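Abbfa_003403 (Acinetobacter baumannii, PDB 4ZXH) is a four-domain nonribosomal peptide synthetase, with condensation, adenylation, carrier and thioesterase domains, that probably assembles and releases a small peptide product. Local coordinates at residues P216-R221 with L425-S430; G229-F234 with V418-T423. All coordinates share one frame; numbering follows the deposited sequence.

In the fold
Both contacts lie in the condensation domain, with centres about 12 Å apart. In chain order come 216-221, 229-234, 418-423 and 425-430, so contact 1 encloses contact 2. The two outer segments meet at the start of helix 428-447. The two inner ones pair as strands 229-235 and 414-422 in a mixed four-stranded sheet. Strand 414-422 leads into helix 428-447, and the contacts touch where Y421 packs on A428. Together they join the chain after helix 197-205 to this strand and helix. Contact 1 also borders the C-terminal AMP-binding domain through Y935. The side chain of K420 is about 9 Å from the bound phosphopantetheine, that of R221 about 13 Å.

Contact 1. Residues P216-R221 with L425-S430; sequences PLDYPR and LFSAQS
D218 OD2 is the best-held polar atom, gripped by two firm hydrogen bonds and a weak third. S430 OG donates to the syn lone pair of D218 OD2 at 2.4 Å. Backbone S427 N reaches D218 OD2 at 3.1 Å, nearly straight at 168°, from above the carboxylate plane. S427 OG gives D218 OD2 the weak bond. D218 CG is anti to the carbonyl carbon (chi1 -72°), turning the carboxylate to the helix start. These donors would favour a charged carboxylate. S427 OG, at the N-cap, accepts from S430 N at 3.1 Å. Two residues earlier, L425 O accepts from D218 N at 2.8 Å, almost along its C=O axis, and weakly from Y219 N.

L217 CD2 meets F426 CZ at 3.6 Å. L217 and L425 lie side by side, L217 CD1 facing L425 CD2 at 4.0 Å. L425 CD1 packs on R221 NH2, 3.5 Å away. That NH2 forms a salt bridge with D402, and R221 NE bonds Y935 OH of the C-terminal AMP-binding domain, an interdomain link. L217 O bonds R856. Y219 OH rests against S427 CB. The motif is an N-capped helix start, with an aspartate from a distant loop bound at its first turn.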
loop_
_atom_site.group_PDB
_atom_site.type_symbol
_atom_site.label_atom_id
_atom_site.label_comp_id
_atom_site.label_asym_id
_atom_site.label_seq_id
_atom_site.Cartn_x
_atom_site.Cartn_y
_atom_site.Cartn_z
ATOM N N PRO A 216 3.663 -14.021 -4.355
ATOM C CA PRO A 216 2.211 -13.831 -4.486
ATOM C C PRO A 216 1.487 -13.959 -3.143
ATOM O O PRO A 216 1.683 -14.943 -2.414
ATOM C CB PRO A 216 1.790 -14.951 -5.441
ATOM C CG PRO A 216 3.043 -15.319 -6.159
ATOM C CD PRO A 216 4.149 -15.145 -5.169
ATOM N N LEU A 217 0.672 -12.958 -2.818
ATOM C CA LEU A 217 -0.079 -12.964 -1.578
ATOM C C LEU A 217 -1.466 -13.527 -1.818
ATOM O O LEU A 217 -1.952 -13.541 -2.948
ATOM C CB LEU A 217 -0.179 -11.563 -0.990
ATOM C CG LEU A 217 1.112 -10.764 -0.886
ATOM C CD1 LEU A 217 0.839 -9.433 -0.186
ATOM C CD2 LEU A 217 2.192 -11.566 -0.175
ATOM N N ASP A 218 -2.092 -14.002 -0.747
ATOM C CA ASP A 218 -3.459 -14.483 -0.813
ATOM C C ASP A 218 -4.447 -13.355 -0.578
ATOM O O ASP A 218 -5.600 -13.431 -0.987
ATOM C CB ASP A 218 -3.671 -15.597 0.202
ATOM C CG ASP A 218 -2.978 -16.881 -0.200
ATOM O OD1 ASP A 218 -3.150 -17.322 -1.358
ATOM O OD2 ASP A 218 -2.244 -17.442 0.637
ATOM N N TYR A 219 -3.981 -12.302 0.077
ATOM C CA TYR A 219 -4.815 -11.155 0.401
ATOM C C TYR A 219 -4.055 -9.887 0.065
ATOM O O TYR A 219 -2.829 -9.901 0.016
ATOM C CB TYR A 219 -5.209 -11.180 1.883
ATOM C CG TYR A 219 -5.662 -12.543 2.347
ATOM C CD1 TYR A 219 -6.825 -13.116 1.836
ATOM C CD2 TYR A 219 -4.929 -13.268 3.286
ATOM C CE1 TYR A 219 -7.245 -14.379 2.243
ATOM C CE2 TYR A 219 -5.349 -14.534 3.695
ATOM C CZ TYR A 219 -6.509 -15.080 3.163
ATOM O OH TYR A 219 -6.945 -16.333 3.547
ATOM N N PRO A 220 -4.774 -8.785 -0.185
ATOM C CA PRO A 220 -4.101 -7.501 -0.417
ATOM C C PRO A 220 -3.403 -6.961 0.839
ATOM O O PRO A 220 -3.962 -6.986 1.944
ATOM C CB PRO A 220 -5.248 -6.580 -0.847
ATOM C CG PRO A 220 -6.475 -7.208 -0.278
ATOM C CD PRO A 220 -6.233 -8.681 -0.352
ATOM N N ARG A 221 -2.182 -6.478 0.666
ATOM C CA ARG A 221 -1.406 -5.969 1.785
ATOM C C ARG A 221 -2.053 -4.713 2.396
ATOM O O ARG A 221 -2.350 -3.742 1.689
ATOM C CB ARG A 221 0.028 -5.673 1.333
ATOM C CG ARG A 221 0.970 -5.419 2.471
ATOM C CD ARG A 221 2.304 -4.887 1.983
ATOM N NE ARG A 221 2.984 -5.858 1.143
ATOM C CZ ARG A 221 3.762 -6.825 1.613
ATOM N NH1 ARG A 221 4.335 -7.667 0.770
ATOM N NH2 ARG A 221 3.956 -6.953 2.923
ATOM N N LEU A 425 -1.626 -11.613 4.961
ATOM C CA LEU A 425 -1.063 -11.827 3.641
ATOM C C LEU A 425 -1.265 -13.262 3.148
ATOM O O LEU A 425 -1.538 -13.492 1.965
ATOM C CB LEU A 425 0.421 -11.488 3.655
ATOM C CG LEU A 425 0.715 -10.128 4.279
ATOM C CD1 LEU A 425 2.184 -9.784 4.121
ATOM C CD2 LEU A 425 -0.167 -9.056 3.669
ATOM N N PHE A 426 -1.137 -14.223 4.058
ATOM C CA PHE A 426 -1.175 -15.629 3.681
ATOM C C PHE A 426 -2.262 -16.430 4.388
ATOM O O PHE A 426 -2.610 -16.169 5.548
ATOM C CB PHE A 426 0.185 -16.256 3.949
ATOM C CG PHE A 426 1.292 -15.620 3.176
ATOM C CD1 PHE A 426 1.347 -15.748 1.794
ATOM C CD2 PHE A 426 2.267 -14.879 3.817
ATOM C CE1 PHE A 426 2.369 -15.150 1.055
ATOM C CE2 PHE A 426 3.299 -14.283 3.095
ATOM C CZ PHE A 426 3.349 -14.422 1.714
ATOM N N SER A 427 -2.804 -17.407 3.674
ATOM C CA SER A 427 -3.785 -18.319 4.244
ATOM C C SER A 427 -3.068 -19.469 4.958
ATOM O O SER A 427 -1.867 -19.674 4.760
ATOM C CB SER A 427 -4.704 -18.856 3.149
ATOM O OG SER A 427 -3.993 -19.732 2.278
ATOM N N ALA A 428 -3.796 -20.222 5.778
ATOM C CA ALA A 428 -3.199 -21.373 6.453
ATOM C C ALA A 428 -2.761 -22.384 5.419
ATOM O O ALA A 428 -1.721 -23.024 5.558
ATOM C CB ALA A 428 -4.180 -22.007 7.425
ATOM N N GLN A 429 -3.561 -22.495 4.362
ATOM C CA GLN A 429 -3.292 -23.445 3.293
ATOM C C GLN A 429 -1.984 -23.118 2.575
ATOM O O GLN A 429 -1.218 -24.020 2.232
ATOM C CB GLN A 429 -4.457 -23.466 2.314
ATOM C CG GLN A 429 -4.674 -24.811 1.667
ATOM C CD GLN A 429 -6.092 -24.979 1.136
ATOM O OE1 GLN A 429 -6.911 -24.054 1.203
ATOM N NE2 GLN A 429 -6.395 -26.175 0.627
ATOM N N SER A 430 -1.726 -21.829 2.365
ATOM C CA SER A 430 -0.475 -21.377 1.755
ATOM C C SER A 430 0.732 -21.632 2.644
ATOM O O SER A 430 1.825 -21.910 2.153
ATOM C CB SER A 430 -0.543 -19.886 1.429
ATOM O OG SER A 430 -1.426 -19.650 0.348
#

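Contact 2. Residues G229-F234 with V418-T423; sequences GSSLVF and VLKYNT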
loop_
_atom_site.group_PDB
_atom_site.type_symbol
_atom_site.label_atom_id
_atom_site.label_comp_id
_atom_site.label_asym_id
_atom_site.label_seq_id
_atom_site.Cartn_x
_atom_site.Cartn_y
_atom_site.Cartn_z
ATOM N N GLY A 229 0.072 -12.609 13.287
ATOM C CA GLY A 229 0.687 -13.750 12.640
ATOM C C GLY A 229 0.164 -15.078 13.137
ATOM O O GLY A 229 -0.703 -15.132 14.016
ATOM N N SER A 230 0.702 -16.154 12.575
ATOM C CA SER A 230 0.402 -17.492 13.043
ATOM C C SER A 230 1.638 -18.352 12.844
ATOM O O SER A 230 2.627 -17.884 12.285
ATOM C CB SER A 230 -0.802 -18.073 12.305
ATOM O OG SER A 230 -1.035 -19.405 12.722
ATOM N N SER A 231 1.588 -19.603 13.294
ATOM C CA SER A 231 2.778 -20.466 13.320
ATOM C C SER A 231 2.435 -21.851 12.844
ATOM O O SER A 231 1.399 -22.379 13.216
ATOM C CB SER A 231 3.368 -20.575 14.732
ATOM O OG SER A 231 3.650 -19.308 15.302
ATOM N N LEU A 232 3.307 -22.445 12.037
ATOM C CA LEU A 232 3.110 -23.822 11.580
ATOM C C LEU A 232 4.326 -24.702 11.919
ATOM O O LEU A 232 5.383 -24.561 11.313
ATOM C CB LEU A 232 2.833 -23.841 10.078
ATOM C CG LEU A 232 2.813 -25.213 9.402
ATOM C CD1 LEU A 232 1.863 -26.144 10.091
ATOM C CD2 LEU A 232 2.429 -25.063 7.940
ATOM N N VAL A 233 4.186 -25.600 12.891
ATOM C CA VAL A 233 5.307 -26.466 13.258
ATOM C C VAL A 233 5.422 -27.671 12.316
ATOM O O VAL A 233 4.440 -28.370 12.048
ATOM C CB VAL A 233 5.179 -26.942 14.721
ATOM C CG1 VAL A 233 6.374 -27.815 15.111
ATOM C CG2 VAL A 233 5.083 -25.726 15.645
ATOM N N PHE A 234 6.614 -27.896 11.783
ATOM C CA PHE A 234 6.839 -29.041 10.904
ATOM C C PHE A 234 8.081 -29.812 11.352
ATOM O O PHE A 234 8.831 -29.332 12.198
ATOM C CB PHE A 234 6.992 -28.590 9.453
ATOM C CG PHE A 234 8.163 -27.667 9.223
ATOM C CD1 PHE A 234 8.063 -26.310 9.503
ATOM C CD2 PHE A 234 9.366 -28.157 8.735
ATOM C CE1 PHE A 234 9.143 -25.466 9.307
ATOM C CE2 PHE A 234 10.454 -27.315 8.530
ATOM C CZ PHE A 234 10.347 -25.975 8.818
ATOM N N VAL A 418 9.682 -24.100 12.635
ATOM C CA VAL A 418 8.447 -23.349 12.747
ATOM C C VAL A 418 8.397 -22.323 11.645
ATOM O O VAL A 418 9.258 -21.455 11.591
ATOM C CB VAL A 418 8.314 -22.608 14.095
ATOM C CG1 VAL A 418 6.877 -22.086 14.281
ATOM C CG2 VAL A 418 8.685 -23.507 15.233
ATOM N N LEU A 419 7.403 -22.418 10.767
ATOM C CA LEU A 419 7.168 -21.366 9.787
ATOM C C LEU A 419 6.168 -20.365 10.356
ATOM O O LEU A 419 5.003 -20.688 10.585
ATOM C CB LEU A 419 6.657 -21.921 8.451
ATOM C CG LEU A 419 6.524 -20.833 7.359
ATOM C CD1 LEU A 419 7.867 -20.345 6.852
ATOM C CD2 LEU A 419 5.688 -21.305 6.200
ATOM N N LYS A 420 6.636 -19.153 10.604
ATOM C CA LYS A 420 5.760 -18.076 11.047
ATOM C C LYS A 420 5.373 -17.245 9.858
ATOM O O LYS A 420 6.226 -16.923 9.025
ATOM C CB LYS A 420 6.449 -17.219 12.094
ATOM C CG LYS A 420 6.719 -18.011 13.363
ATOM C CD LYS A 420 7.063 -17.077 14.439
ATOM C CE LYS A 420 7.359 -17.778 15.703
ATOM N NZ LYS A 420 7.946 -16.761 16.616
ATOM N N TYR A 421 4.090 -16.909 9.769
ATOM C CA TYR A 421 3.557 -16.196 8.611
ATOM C C TYR A 421 2.497 -15.187 9.015
ATOM O O TYR A 421 1.705 -15.419 9.934
ATOM C CB TYR A 421 2.976 -17.179 7.595
ATOM C CG TYR A 421 1.785 -17.970 8.089
ATOM C CD1 TYR A 421 1.947 -19.098 8.894
ATOM C CD2 TYR A 421 0.494 -17.605 7.739
ATOM C CE1 TYR A 421 0.840 -19.830 9.351
ATOM C CE2 TYR A 421 -0.613 -18.335 8.182
ATOM C CZ TYR A 421 -0.440 -19.441 8.983
ATOM O OH TYR A 421 -1.551 -20.149 9.416
ATOM N N ASN A 422 2.493 -14.064 8.312
ATOM C CA ASN A 422 1.550 -12.977 8.540
ATOM C C ASN A 422 0.165 -13.339 7.987
ATOM O O ASN A 422 0.015 -13.510 6.774
ATOM C CB ASN A 422 2.119 -11.719 7.878
ATOM C CG ASN A 422 1.293 -10.481 8.119
ATOM O OD1 ASN A 422 0.056 -10.514 8.143
ATOM N ND2 ASN A 422 1.980 -9.355 8.270
ATOM N N THR A 423 -0.841 -13.444 8.855
ATOM C CA THR A 423 -2.175 -13.904 8.442
ATOM C C THR A 423 -3.033 -12.863 7.696
ATOM O O THR A 423 -4.190 -13.128 7.359
ATOM C CB THR A 423 -3.003 -14.394 9.645
ATOM O OG1 THR A 423 -3.130 -13.342 10.610
ATOM C CG2 THR A 423 -2.352 -15.565 10.278
#
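This is an antiparallel strand pairing at one edge of a four-stranded mixed sheet in the condensation domain. Strand 229-235 is an outermost strand, and strand 414-422 is its neighbour. Their segment axes run at 161° and approach to 4.6 Å. S230 with Y421 and L232 with L419 are the hydrogen-bonded pairs. S230 N to Y421 O is 2.9 Å, and Y421 N returns to S230 O. L232 N to L419 O is 2.8 Å, with L419 N to L232 O at 3.0 Å. The S231-K420 and V233-V418 pairs between and beyond them are non-hydrogen-bonded.

S230, L232, L419 and Y421 share one face, toward helix 428-447. Y421 has CG in the crowded position between N and carbonyl carbon (chi1 64°), and its ring lies alongside S230. Y421 CZ sits 3.6 Å from S230 CB, and S230 OG gives Y421 OH a weak bond. T423 CG2 closes on the same S230 CB at 3.6 Å. F234, also in the crowded position (chi1 61°), turns its ring edge to L419 N, with CE1 3.8 Å away. Side chains of L232 and F234 pack on V435 of the helix.

S231, V233, V418 and K420 share the other face. S231 CB meets V418 CG1 at 3.8 Å. Extended beyond CG, K420 passes S231 OG and carries NZ to a salt bridge with E406 and hydrogen bonds to the carbonyls of Q396 and Q397. S231 OG bonds E398. The pairing forms the edge of a helix-backed sheet in a condensation domain, a member of the CoA-dependent acyltransferase superfamily.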